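Local coordinates for protein (sliding clamp) (Enterobacteria phage RB69, PDB 1B77) that probably encircles DNA as a ring of three subunits and tethers the replicative DNA polymerase to it, so that synthesis proceeds without dissociation, at residues A71-S74 with N80-I83; A9-F14 with I21-G26; G132-T137 with R162-L167; F180-A185 with A207-S212. One frame throughout, in Å; residues are numbered along the deposited sequence.

Interaction 1 (A71-S74 with N80-I83)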
loop_
_atom_site.group_PDB
_atom_site.type_symbol
_atom_site.label_atom_id
_atom_site.label_comp_id
_atom_site.label_asym_id
_atom_site.label_seq_id
_atom_site.Cartn_x
_atom_site.Cartn_y
_atom_site.Cartn_z
ATOM N N ALA A 71 5.234 -3.101 29.018
ATOM C CA ALA A 71 6.197 -2.042 29.271
ATOM C C ALA A 71 5.597 -1.045 30.259
ATOM O O ALA A 71 4.465 -0.591 30.094
ATOM C CB ALA A 71 6.565 -1.341 27.965
ATOM N N GLU A 72 6.360 -0.719 31.293
ATOM C CA GLU A 72 5.913 0.214 32.311
ATOM C C GLU A 72 6.233 1.629 31.846
ATOM O O GLU A 72 7.361 1.915 31.439
ATOM C CB GLU A 72 6.639 -0.083 33.625
ATOM C CG GLU A 72 6.195 0.742 34.820
ATOM C CD GLU A 72 4.840 0.317 35.379
ATOM O OE1 GLU A 72 4.651 -0.893 35.646
ATOM O OE2 GLU A 72 3.972 1.200 35.563
ATOM N N ILE A 73 5.242 2.510 31.884
ATOM C CA ILE A 73 5.469 3.887 31.472
ATOM C C ILE A 73 5.208 4.847 32.624
ATOM O O ILE A 73 4.211 4.727 33.333
ATOM C CB ILE A 73 4.598 4.266 30.256
ATOM C CG1 ILE A 73 4.633 5.780 30.056
ATOM C CG2 ILE A 73 3.196 3.749 30.433
ATOM C CD1 ILE A 73 3.805 6.272 28.898
ATOM N N SER A 74 6.120 5.799 32.802
ATOM C CA SER A 74 6.024 6.774 33.879
ATOM C C SER A 74 6.715 8.067 33.478
ATOM O O SER A 74 7.270 8.173 32.383
ATOM C CB SER A 74 6.702 6.225 35.130
ATOM O OG SER A 74 8.083 6.019 34.882
ATOM N N ASN A 80 9.794 14.395 31.141
ATOM C CA ASN A 80 9.346 13.688 29.944
ATOM C C ASN A 80 8.867 12.296 30.306
ATOM O O ASN A 80 8.918 11.901 31.467
ATOM C CB ASN A 80 10.480 13.592 28.929
ATOM C CG ASN A 80 10.755 14.910 28.240
ATOM O OD1 ASN A 80 11.831 15.110 27.680
ATOM N ND2 ASN A 80 9.776 15.811 28.260
ATOM N N ILE A 81 8.415 11.548 29.308
ATOM C CA ILE A 81 7.906 10.208 29.539
ATOM C C ILE A 81 8.944 9.124 29.339
ATOM O O ILE A 81 9.715 9.162 28.375
ATOM C CB ILE A 81 6.751 9.883 28.588
ATOM C CG1 ILE A 81 5.649 10.923 28.730
ATOM C CG2 ILE A 81 6.241 8.483 28.861
ATOM C CD1 ILE A 81 4.664 10.884 27.592
ATOM N N LYS A 82 8.940 8.146 30.241
ATOM C CA LYS A 82 9.849 7.016 30.158
ATOM C C LYS A 82 9.082 5.718 29.922
ATOM O O LYS A 82 8.096 5.438 30.596
ATOM C CB LYS A 82 10.680 6.875 31.439
ATOM C CG LYS A 82 11.529 5.607 31.440
ATOM C CD LYS A 82 12.312 5.410 32.729
ATOM C CE LYS A 82 13.024 4.049 32.721
ATOM N NZ LYS A 82 13.976 3.888 33.866
ATOM N N ILE A 83 9.548 4.931 28.961
ATOM C CA ILE A 83 8.926 3.655 28.640
ATOM C C ILE A 83 9.958 2.569 28.921
ATOM O O ILE A 83 10.918 2.392 28.160
ATOM C CB ILE A 83 8.505 3.596 27.162
ATOM C CG1 ILE A 83 7.606 4.794 26.837
ATOM C CG2 ILE A 83 7.776 2.290 26.881
ATOM C CD1 ILE A 83 7.359 4.995 25.356
HETATM O O HOH W 1 8.651 3.693 33.195
#
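The carbonyl oxygen of Lys82 is gripped from two directions: Ser74 N donates to Lys82 O at 3.0 Å, within the carbonyl plane, and a water adds a second, longer bond to the same oxygen. That water also donates to Glu72 O at 2.8 Å and meets Ser74 OG at 2.9 Å, so one molecule ties two backbone carbonyls and a hydroxyl together at the partly exposed face of the hairpin. The return bond is shorter and straighter, Lys82 N to Ser74 O at 2.7 Å with 175° at the hydrogen. Ser74 and Lys82 thus form an antiparallel hydrogen-bonded pair, while Ile73 and Ile83 make the adjoining non-hydrogen-bonded one, with Ile73 CA 3.2 Å from Lys82 O in a CA-H...O contact.

Residue type follows the two faces. Serine and an extended lysine suit the watered side; branched isoleucines fill the other. On Ile73, CG1 lies opposite the backbone N (chi1 167°), which carries CD1 across to Ile81 CG2 at 3.3 Å, a tight contact in which the two side chains cross obliquely. Ala71, just ahead of the strand, sets CB against Ile83 CG2 at 4.0 Å.

Glu72 turns its carboxylate away to a salt bridge with Lys2. Strand 88-92 lies on the far side of 81-84, bonding through its backbone to Ile81 and Ile83, whereas helix 57-64 packs Phe60 against Ile73 and Ile83, and strand 52-54 meets Ile81.

Interaction 2 (A9-F14 with I21-G26)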
loop_
_atom_site.group_PDB
_atom_site.type_symbol
_atom_site.label_atom_id
_atom_site.label_comp_id
_atom_site.label_asym_id
_atom_site.label_seq_id
_atom_site.Cartn_x
_atom_site.Cartn_y
_atom_site.Cartn_z
ATOM N N ALA A 9 -6.064 0.827 21.296
ATOM C CA ALA A 9 -6.917 0.900 20.117
ATOM C C ALA A 9 -7.895 2.068 20.222
ATOM O O ALA A 9 -8.179 2.732 19.227
ATOM C CB ALA A 9 -7.680 -0.417 19.925
ATOM N N ILE A 10 -8.408 2.331 21.419
ATOM C CA ILE A 10 -9.338 3.439 21.563
ATOM C C ILE A 10 -8.585 4.759 21.474
ATOM O O ILE A 10 -9.097 5.735 20.917
ATOM C CB ILE A 10 -10.120 3.364 22.888
ATOM C CG1 ILE A 10 -10.967 2.084 22.907
ATOM C CG2 ILE A 10 -11.032 4.582 23.013
ATOM C CD1 ILE A 10 -11.721 1.814 24.224
ATOM N N LEU A 11 -7.366 4.788 22.008
ATOM C CA LEU A 11 -6.558 6.001 21.947
ATOM C C LEU A 11 -6.211 6.341 20.502
ATOM O O LEU A 11 -6.038 7.510 20.150
ATOM C CB LEU A 11 -5.272 5.831 22.765
ATOM C CG LEU A 11 -5.465 6.037 24.265
ATOM C CD1 LEU A 11 -4.207 5.644 25.020
ATOM C CD2 LEU A 11 -5.837 7.511 24.513
ATOM N N LYS A 12 -6.106 5.312 19.669
ATOM C CA LYS A 12 -5.793 5.510 18.264
ATOM C C LYS A 12 -6.997 6.159 17.565
ATOM O O LYS A 12 -6.823 6.974 16.661
ATOM C CB LYS A 12 -5.431 4.178 17.600
ATOM C CG LYS A 12 -4.503 4.336 16.396
ATOM C CD LYS A 12 -4.091 2.999 15.779
ATOM C CE LYS A 12 -3.088 3.210 14.623
ATOM N NZ LYS A 12 -1.755 3.773 15.069
ATOM N N ASN A 13 -8.214 5.814 17.986
ATOM C CA ASN A 13 -9.403 6.431 17.391
ATOM C C ASN A 13 -9.439 7.901 17.812
ATOM O O ASN A 13 -9.785 8.771 17.019
ATOM C CB ASN A 13 -10.682 5.717 17.853
ATOM C CG ASN A 13 -11.958 6.459 17.438
ATOM O OD1 ASN A 13 -12.641 7.052 18.276
ATOM N ND2 ASN A 13 -12.280 6.424 16.148
ATOM N N PHE A 14 -9.060 8.170 19.060
ATOM C CA PHE A 14 -9.021 9.537 19.586
ATOM C C PHE A 14 -8.012 10.413 18.820
ATOM O O PHE A 14 -8.300 11.572 18.507
ATOM C CB PHE A 14 -8.669 9.519 21.086
ATOM C CG PHE A 14 -9.831 9.174 21.998
ATOM C CD1 PHE A 14 -10.854 8.329 21.578
ATOM C CD2 PHE A 14 -9.877 9.682 23.300
ATOM C CE1 PHE A 14 -11.909 7.989 22.446
ATOM C CE2 PHE A 14 -10.921 9.350 24.170
ATOM C CZ PHE A 14 -11.941 8.502 23.740
ATOM N N ILE A 21 -3.294 14.980 23.018
ATOM C CA ILE A 21 -4.227 14.680 24.093
ATOM C C ILE A 21 -3.659 14.946 25.483
ATOM O O ILE A 21 -2.444 15.018 25.679
ATOM C CB ILE A 21 -4.680 13.201 24.024
ATOM C CG1 ILE A 21 -5.877 12.971 24.945
ATOM C CG2 ILE A 21 -3.541 12.291 24.412
ATOM C CD1 ILE A 21 -6.519 11.620 24.743
ATOM N N LEU A 22 -4.550 15.128 26.446
ATOM C CA LEU A 22 -4.114 15.312 27.819
ATOM C C LEU A 22 -4.632 14.095 28.576
ATOM O O LEU A 22 -5.839 13.860 28.623
ATOM C CB LEU A 22 -4.698 16.595 28.429
ATOM C CG LEU A 22 -4.417 16.774 29.932
ATOM C CD1 LEU A 22 -2.907 16.900 30.179
ATOM C CD2 LEU A 22 -5.149 18.009 30.456
ATOM N N LEU A 23 -3.723 13.304 29.135
ATOM C CA LEU A 23 -4.128 12.136 29.908
ATOM C C LEU A 23 -4.137 12.558 31.372
ATOM O O LEU A 23 -3.204 13.219 31.831
ATOM C CB LEU A 23 -3.148 10.980 29.711
ATOM C CG LEU A 23 -3.023 10.397 28.306
ATOM C CD1 LEU A 23 -1.891 9.379 28.287
ATOM C CD2 LEU A 23 -4.337 9.762 27.885
ATOM N N SER A 24 -5.197 12.187 32.086
ATOM C CA SER A 24 -5.351 12.521 33.503
ATOM C C SER A 24 -5.482 11.248 34.326
ATOM O O SER A 24 -6.056 10.254 33.872
ATOM C CB SER A 24 -6.599 13.387 33.726
ATOM O OG SER A 24 -6.514 14.615 33.017
ATOM N N GLN A 25 -4.952 11.282 35.541
ATOM C CA GLN A 25 -5.012 10.121 36.418
ATOM C C GLN A 25 -6.448 9.606 36.557
ATOM O O GLN A 25 -7.390 10.389 36.677
ATOM C CB GLN A 25 -4.422 10.485 37.781
ATOM C CG GLN A 25 -2.991 10.996 37.676
ATOM C CD GLN A 25 -2.351 11.249 39.024
ATOM O OE1 GLN A 25 -2.433 10.409 39.921
ATOM N NE2 GLN A 25 -1.692 12.398 39.170
ATOM N N GLY A 26 -6.600 8.285 36.521
ATOM C CA GLY A 26 -7.907 7.664 36.624
ATOM C C GLY A 26 -8.058 6.621 35.541
ATOM O O GLY A 26 -7.095 6.319 34.844
#
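Leu11 is the first residue of 9-14 to reach the strand, and it does so with one methyl: CD2 lies 4.2 Å from Ile21 CD1 and 4.3 Å from Leu23 CD2, touching Ile21, which points at the helix, and Leu23, whose tip bends toward it. The Leu11 and Ile21 side chains cross at about a right angle and touch through their terminal methyls. One turn further on, Phe14 approaches the same isoleucine, its CD2 lying 4.1 Å from Ile21 CD1. That methyl sits at the ring edge, close to the ring plane.

Ile21 can serve both partners because CG1 is swung away from its backbone N (chi1 -167°), carrying CD1 out toward the helix. Long aliphatic chains suit this place, since the helix and strand axes pass 11.3 Å apart and only side chains can span that distance. The interface is entirely apolar and buried, a helix packed on a strand of a small antiparallel sheet in the DNA polymerase processivity factor region.

Helix 5-15 also rests on strand 28-32, where Ile29 touches both Leu11 and Phe14. Leu61 of helix 57-64 packs on Leu11 and Leu57 on Ile21, while strand 52-54 pairs with 21-23 through backbone bonds to Ile21 and Leu23.

Interaction 3 (G132-T137 with R162-L167)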
loop_
_atom_site.group_PDB
_atom_site.type_symbol
_atom_site.label_atom_id
_atom_site.label_comp_id
_atom_site.label_asym_id
_atom_site.label_seq_id
_atom_site.Cartn_x
_atom_site.Cartn_y
_atom_site.Cartn_z
ATOM N N GLY A 132 -17.230 7.053 -1.492
ATOM C CA GLY A 132 -17.337 6.764 -2.914
ATOM C C GLY A 132 -18.319 7.613 -3.701
ATOM O O GLY A 132 -18.228 7.689 -4.929
ATOM N N LEU A 133 -19.262 8.246 -3.003
ATOM C CA LEU A 133 -20.267 9.095 -3.641
ATOM C C LEU A 133 -20.085 10.551 -3.225
ATOM O O LEU A 133 -20.979 11.372 -3.413
ATOM C CB LEU A 133 -21.677 8.645 -3.244
ATOM C CG LEU A 133 -22.183 7.277 -3.699
ATOM C CD1 LEU A 133 -23.487 6.952 -2.985
ATOM C CD2 LEU A 133 -22.378 7.285 -5.204
ATOM N N GLN A 134 -18.923 10.858 -2.662
ATOM C CA GLN A 134 -18.605 12.201 -2.193
ATOM C C GLN A 134 -19.685 12.759 -1.280
ATOM O O GLN A 134 -20.098 13.911 -1.422
ATOM C CB GLN A 134 -18.394 13.174 -3.359
ATOM C CG GLN A 134 -17.302 12.785 -4.337
ATOM C CD GLN A 134 -17.827 11.898 -5.435
ATOM O OE1 GLN A 134 -18.710 12.299 -6.190
ATOM N NE2 GLN A 134 -17.294 10.684 -5.530
ATOM N N ILE A 135 -20.160 11.934 -0.355
ATOM C CA ILE A 135 -21.167 12.387 0.591
ATOM C C ILE A 135 -20.394 13.096 1.695
ATOM O O ILE A 135 -19.612 12.472 2.410
ATOM C CB ILE A 135 -21.964 11.203 1.184
ATOM C CG1 ILE A 135 -22.747 10.497 0.071
ATOM C CG2 ILE A 135 -22.915 11.709 2.274
ATOM C CD1 ILE A 135 -23.571 9.310 0.527
ATOM N N ASP A 136 -20.596 14.404 1.814
ATOM C CA ASP A 136 -19.901 15.188 2.825
ATOM C C ASP A 136 -20.819 15.598 3.974
ATOM O O ASP A 136 -20.371 16.208 4.952
ATOM C CB ASP A 136 -19.289 16.432 2.181
ATOM C CG ASP A 136 -20.335 17.345 1.559
ATOM O OD1 ASP A 136 -21.506 16.925 1.437
ATOM O OD2 ASP A 136 -19.979 18.484 1.175
ATOM N N THR A 137 -22.098 15.259 3.864
ATOM C CA THR A 137 -23.053 15.615 4.899
ATOM C C THR A 137 -24.231 14.657 4.917
ATOM O O THR A 137 -24.717 14.234 3.868
ATOM C CB THR A 137 -23.610 17.030 4.677
ATOM O OG1 THR A 137 -24.437 17.028 3.511
ATOM C CG2 THR A 137 -22.486 18.034 4.467
ATOM N N ARG A 162 -31.198 16.345 -2.766
ATOM C CA ARG A 162 -30.943 15.212 -3.640
ATOM C C ARG A 162 -30.050 14.193 -2.946
ATOM O O ARG A 162 -28.829 14.216 -3.084
ATOM C CB ARG A 162 -30.299 15.687 -4.949
ATOM C CG ARG A 162 -31.196 16.616 -5.762
ATOM C CD ARG A 162 -30.584 16.996 -7.113
ATOM N NE ARG A 162 -29.461 17.928 -7.006
ATOM C CZ ARG A 162 -29.553 19.171 -6.533
ATOM N NH1 ARG A 162 -30.722 19.648 -6.113
ATOM N NH2 ARG A 162 -28.475 19.945 -6.492
ATOM N N PRO A 163 -30.657 13.281 -2.175
ATOM C CA PRO A 163 -29.865 12.267 -1.479
ATOM C C PRO A 163 -29.255 11.263 -2.444
ATOM O O PRO A 163 -29.908 10.804 -3.381
ATOM C CB PRO A 163 -30.880 11.624 -0.543
ATOM C CG PRO A 163 -32.146 11.714 -1.338
ATOM C CD PRO A 163 -32.089 13.132 -1.861
ATOM N N LYS A 164 -27.993 10.933 -2.210
ATOM C CA LYS A 164 -27.281 9.974 -3.038
ATOM C C LYS A 164 -27.302 8.634 -2.316
ATOM O O LYS A 164 -26.990 7.592 -2.895
ATOM C CB LYS A 164 -25.843 10.445 -3.248
ATOM C CG LYS A 164 -25.759 11.887 -3.752
ATOM C CD LYS A 164 -24.362 12.252 -4.216
ATOM C CE LYS A 164 -23.989 11.495 -5.482
ATOM N NZ LYS A 164 -22.615 11.825 -5.948
ATOM N N TYR A 165 -27.689 8.680 -1.044
ATOM C CA TYR A 165 -27.763 7.487 -0.214
ATOM C C TYR A 165 -28.826 7.620 0.877
ATOM O O TYR A 165 -29.120 8.724 1.355
ATOM C CB TYR A 165 -26.408 7.225 0.433
ATOM C CG TYR A 165 -26.364 6.011 1.331
ATOM C CD1 TYR A 165 -26.364 4.726 0.800
ATOM C CD2 TYR A 165 -26.270 6.153 2.712
ATOM C CE1 TYR A 165 -26.267 3.611 1.626
ATOM C CE2 TYR A 165 -26.173 5.048 3.545
ATOM C CZ TYR A 165 -26.167 3.782 2.996
ATOM O OH TYR A 165 -26.048 2.691 3.825
ATOM N N SER A 166 -29.395 6.488 1.274
ATOM C CA SER A 166 -30.418 6.494 2.304
ATOM C C SER A 166 -30.404 5.208 3.119
ATOM O O SER A 166 -30.424 4.115 2.569
ATOM C CB SER A 166 -31.791 6.693 1.671
ATOM O OG SER A 166 -32.778 6.812 2.674
ATOM N N LEU A 167 -30.379 5.357 4.438
ATOM C CA LEU A 167 -30.353 4.222 5.351
ATOM C C LEU A 167 -31.461 4.348 6.393
ATOM O O LEU A 167 -31.571 5.366 7.081
ATOM C CB LEU A 167 -28.990 4.155 6.049
ATOM C CG LEU A 167 -28.836 3.266 7.290
ATOM C CD1 LEU A 167 -29.058 1.808 6.925
ATOM C CD2 LEU A 167 -27.441 3.454 7.872
#
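Lys164 and Leu133 reach past each other in opposite senses. The lysine chain bends at chi3 (68°) and brings NZ to Leu133 O at 3.1 Å, while Leu133 CD1 extends back to Lys164 O at 3.6 Å. The ammonium approaches from above the carbonyl plane, 35° out of it, rather than along a lone pair. Gln134 lies at a slant to the lysine, OE1 3.9 Å from Lys164 NZ.

Beside this pair, Ile135 and Tyr165 meet at about a right angle, Ile135 CD1 pressing on Tyr165 CB at 3.5 Å. The ring itself leads onward, its hydroxyl hydrogen-bonded to Gln125 of helix 120-132. Both Lys164 and Tyr165 can face this loop because they form a classic beta bulge opposite Gly151, which breaks the usual alternation of sides. Tyr165 also begins the stretch of strand that pairs with a strand of the second subunit, whose Trp92 packs on Leu133.

Lysine suits the margin: its methylenes lie along the loop while its charge stays near the surface, with a long, weak ion pair to Glu156. A charged donor on a backbone carbonyl, off its plane, adds a polar bond there, while Leu133, Ile135 and Tyr165 supply the buried apolar packing.

Interaction 4 (F180-A185 with A207-S212)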
loop_
_atom_site.group_PDB
_atom_site.type_symbol
_atom_site.label_atom_id
_atom_site.label_comp_id
_atom_site.label_asym_id
_atom_site.label_seq_id
_atom_site.Cartn_x
_atom_site.Cartn_y
_atom_site.Cartn_z
ATOM N N PHE A 180 -31.906 16.743 11.379
ATOM C CA PHE A 180 -30.608 17.055 11.968
ATOM C C PHE A 180 -29.494 16.804 10.963
ATOM O O PHE A 180 -29.341 15.694 10.456
ATOM C CB PHE A 180 -30.370 16.220 13.234
ATOM C CG PHE A 180 -31.388 16.449 14.318
ATOM C CD1 PHE A 180 -31.365 17.613 15.086
ATOM C CD2 PHE A 180 -32.367 15.496 14.583
ATOM C CE1 PHE A 180 -32.307 17.819 16.106
ATOM C CE2 PHE A 180 -33.307 15.697 15.599
ATOM C CZ PHE A 180 -33.275 16.857 16.358
ATOM N N VAL A 181 -28.715 17.847 10.692
ATOM C CA VAL A 181 -27.622 17.780 9.730
ATOM C C VAL A 181 -26.248 17.601 10.372
ATOM O O VAL A 181 -25.874 18.340 11.289
ATOM C CB VAL A 181 -27.596 19.053 8.866
ATOM C CG1 VAL A 181 -26.504 18.951 7.808
ATOM C CG2 VAL A 181 -28.951 19.263 8.236
ATOM N N ILE A 182 -25.490 16.629 9.871
ATOM C CA ILE A 182 -24.157 16.351 10.395
ATOM C C ILE A 182 -23.079 16.375 9.315
ATOM O O ILE A 182 -23.246 15.790 8.247
ATOM C CB ILE A 182 -24.118 14.974 11.106
ATOM C CG1 ILE A 182 -24.952 15.029 12.388
ATOM C CG2 ILE A 182 -22.680 14.575 11.422
ATOM C CD1 ILE A 182 -25.076 13.702 13.099
ATOM N N ASN A 183 -21.981 17.069 9.595
ATOM C CA ASN A 183 -20.867 17.142 8.662
ATOM C C ASN A 183 -20.163 15.789 8.757
ATOM O O ASN A 183 -19.619 15.437 9.799
ATOM C CB ASN A 183 -19.914 18.278 9.058
ATOM C CG ASN A 183 -18.621 18.281 8.239
ATOM O OD1 ASN A 183 -18.588 17.820 7.094
ATOM N ND2 ASN A 183 -17.551 18.819 8.826
ATOM N N MET A 184 -20.188 15.035 7.667
ATOM C CA MET A 184 -19.587 13.715 7.669
ATOM C C MET A 184 -18.138 13.683 8.126
ATOM O O MET A 184 -17.647 12.653 8.576
ATOM C CB MET A 184 -19.690 13.077 6.286
ATOM C CG MET A 184 -19.545 11.574 6.332
ATOM S SD MET A 184 -21.093 10.679 6.660
ATOM C CE MET A 184 -21.616 11.346 8.181
ATOM N N ALA A 185 -17.452 14.812 8.016
ATOM C CA ALA A 185 -16.053 14.874 8.416
ATOM C C ALA A 185 -15.884 14.727 9.922
ATOM O O ALA A 185 -14.768 14.512 10.401
ATOM C CB ALA A 185 -15.433 16.180 7.949
ATOM N N ALA A 207 -25.555 15.674 18.752
ATOM C CA ALA A 207 -25.855 14.254 18.683
ATOM C C ALA A 207 -24.864 13.477 19.527
ATOM O O ALA A 207 -23.707 13.876 19.679
ATOM C CB ALA A 207 -25.782 13.776 17.235
ATOM N N LYS A 208 -25.318 12.362 20.076
ATOM C CA LYS A 208 -24.460 11.515 20.876
ATOM C C LYS A 208 -24.564 10.086 20.372
ATOM O O LYS A 208 -25.664 9.565 20.177
ATOM C CB LYS A 208 -24.857 11.578 22.353
ATOM C CG LYS A 208 -24.039 10.644 23.224
ATOM C CD LYS A 208 -24.279 10.877 24.700
ATOM C CE LYS A 208 -23.537 9.846 25.531
ATOM N NZ LYS A 208 -23.747 10.060 26.992
ATOM N N PHE A 209 -23.413 9.470 20.124
ATOM C CA PHE A 209 -23.373 8.085 19.667
ATOM C C PHE A 209 -22.705 7.299 20.774
ATOM O O PHE A 209 -21.541 7.545 21.115
ATOM C CB PHE A 209 -22.569 7.937 18.376
ATOM C CG PHE A 209 -23.221 8.562 17.179
ATOM C CD1 PHE A 209 -23.317 9.948 17.068
ATOM C CD2 PHE A 209 -23.738 7.767 16.157
ATOM C CE1 PHE A 209 -23.918 10.531 15.957
ATOM C CE2 PHE A 209 -24.339 8.342 15.046
ATOM C CZ PHE A 209 -24.430 9.726 14.945
ATOM N N GLU A 210 -23.443 6.350 21.333
ATOM C CA GLU A 210 -22.910 5.568 22.421
ATOM C C GLU A 210 -22.870 4.065 22.201
ATOM O O GLU A 210 -23.858 3.446 21.793
ATOM C CB GLU A 210 -23.693 5.872 23.689
ATOM C CG GLU A 210 -23.210 5.096 24.881
ATOM C CD GLU A 210 -23.900 5.522 26.150
ATOM O OE1 GLU A 210 -25.152 5.514 26.181
ATOM O OE2 GLU A 210 -23.189 5.861 27.116
ATOM N N SER A 211 -21.705 3.489 22.473
ATOM C CA SER A 211 -21.503 2.055 22.354
ATOM C C SER A 211 -21.051 1.602 23.728
ATOM O O SER A 211 -20.931 2.410 24.647
ATOM C CB SER A 211 -20.417 1.734 21.324
ATOM O OG SER A 211 -19.146 2.199 21.755
ATOM N N SER A 212 -20.795 0.311 23.868
ATOM C CA SER A 212 -20.347 -0.224 25.142
ATOM C C SER A 212 -18.898 0.171 25.400
ATOM O O SER A 212 -18.411 0.052 26.520
ATOM C CB SER A 212 -20.468 -1.743 25.136
ATOM O OG SER A 212 -19.685 -2.302 24.096
#
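Ile182 makes this contact with a single methyl. Its CD1 lies 4.2 Å from Ala207 CB and 4.4 Å from Phe209 CE1, meeting the phenyl group at its edge, near the ring plane. Ala207 and Phe209, two apart along an extended strand, point to the same side, toward Ile182; the small alanine makes room for the isoleucine tip, and the larger phenylalanine flanks it. On Ile182, CG1 stands opposite the carbonyl carbon (chi1 -68°) and the chain continues extended, which delivers CD1 to both partners.

The next shell closes round these three. Met220 touches both Ile182 and Ala207 with an apolar side chain. Ile138 and Ile140 pack against Ile182 from strand 137-143, and strand 194-201 contributes Leu198 next to Ala207 and Tyr194 beside Phe209.

Further out, backbone bonds set the strands. Ile182 pairs with Ile138 and Phe180 with Ile140, while Ala207 is bonded to Ile218 on strand 215-219. Beyond the contact the chain of 180-185 leaves its strand for a short 3-10 segment, where Asn183 OD1 receives a weak bond from Ala185 N at 3.3 Å; asparagine suits such a turn because its short amide can reach back to the main chain.

Strands 178-183 and 204-210 belong to different antiparallel sheets, so the contact is apolar packing between two sheets, consistent with the sheet-on-sheet core expected of the gp45 C-terminal family.

From the N terminus, interaction 2 comes first, closing the short connection between helix 5-15 and strand 21-23. Interaction 1 follows as a short beta hairpin about 15 Å away, centre to centre, in the same N-terminal region. Interaction 3 then spans a longer excursion through strands 137-143 and 146-152, and interaction 4 bridges the run from 178-183 to 204-210. All four are in series: none nests in or crosses another. Interactions 3 and 4 alone touch, Asp136 O lying 3.0 Å from Met184 N in a probable hydrogen bond. Strands 165-171 and 178-183 share one sheet, which interaction 4 joins to the sheet of 204-210.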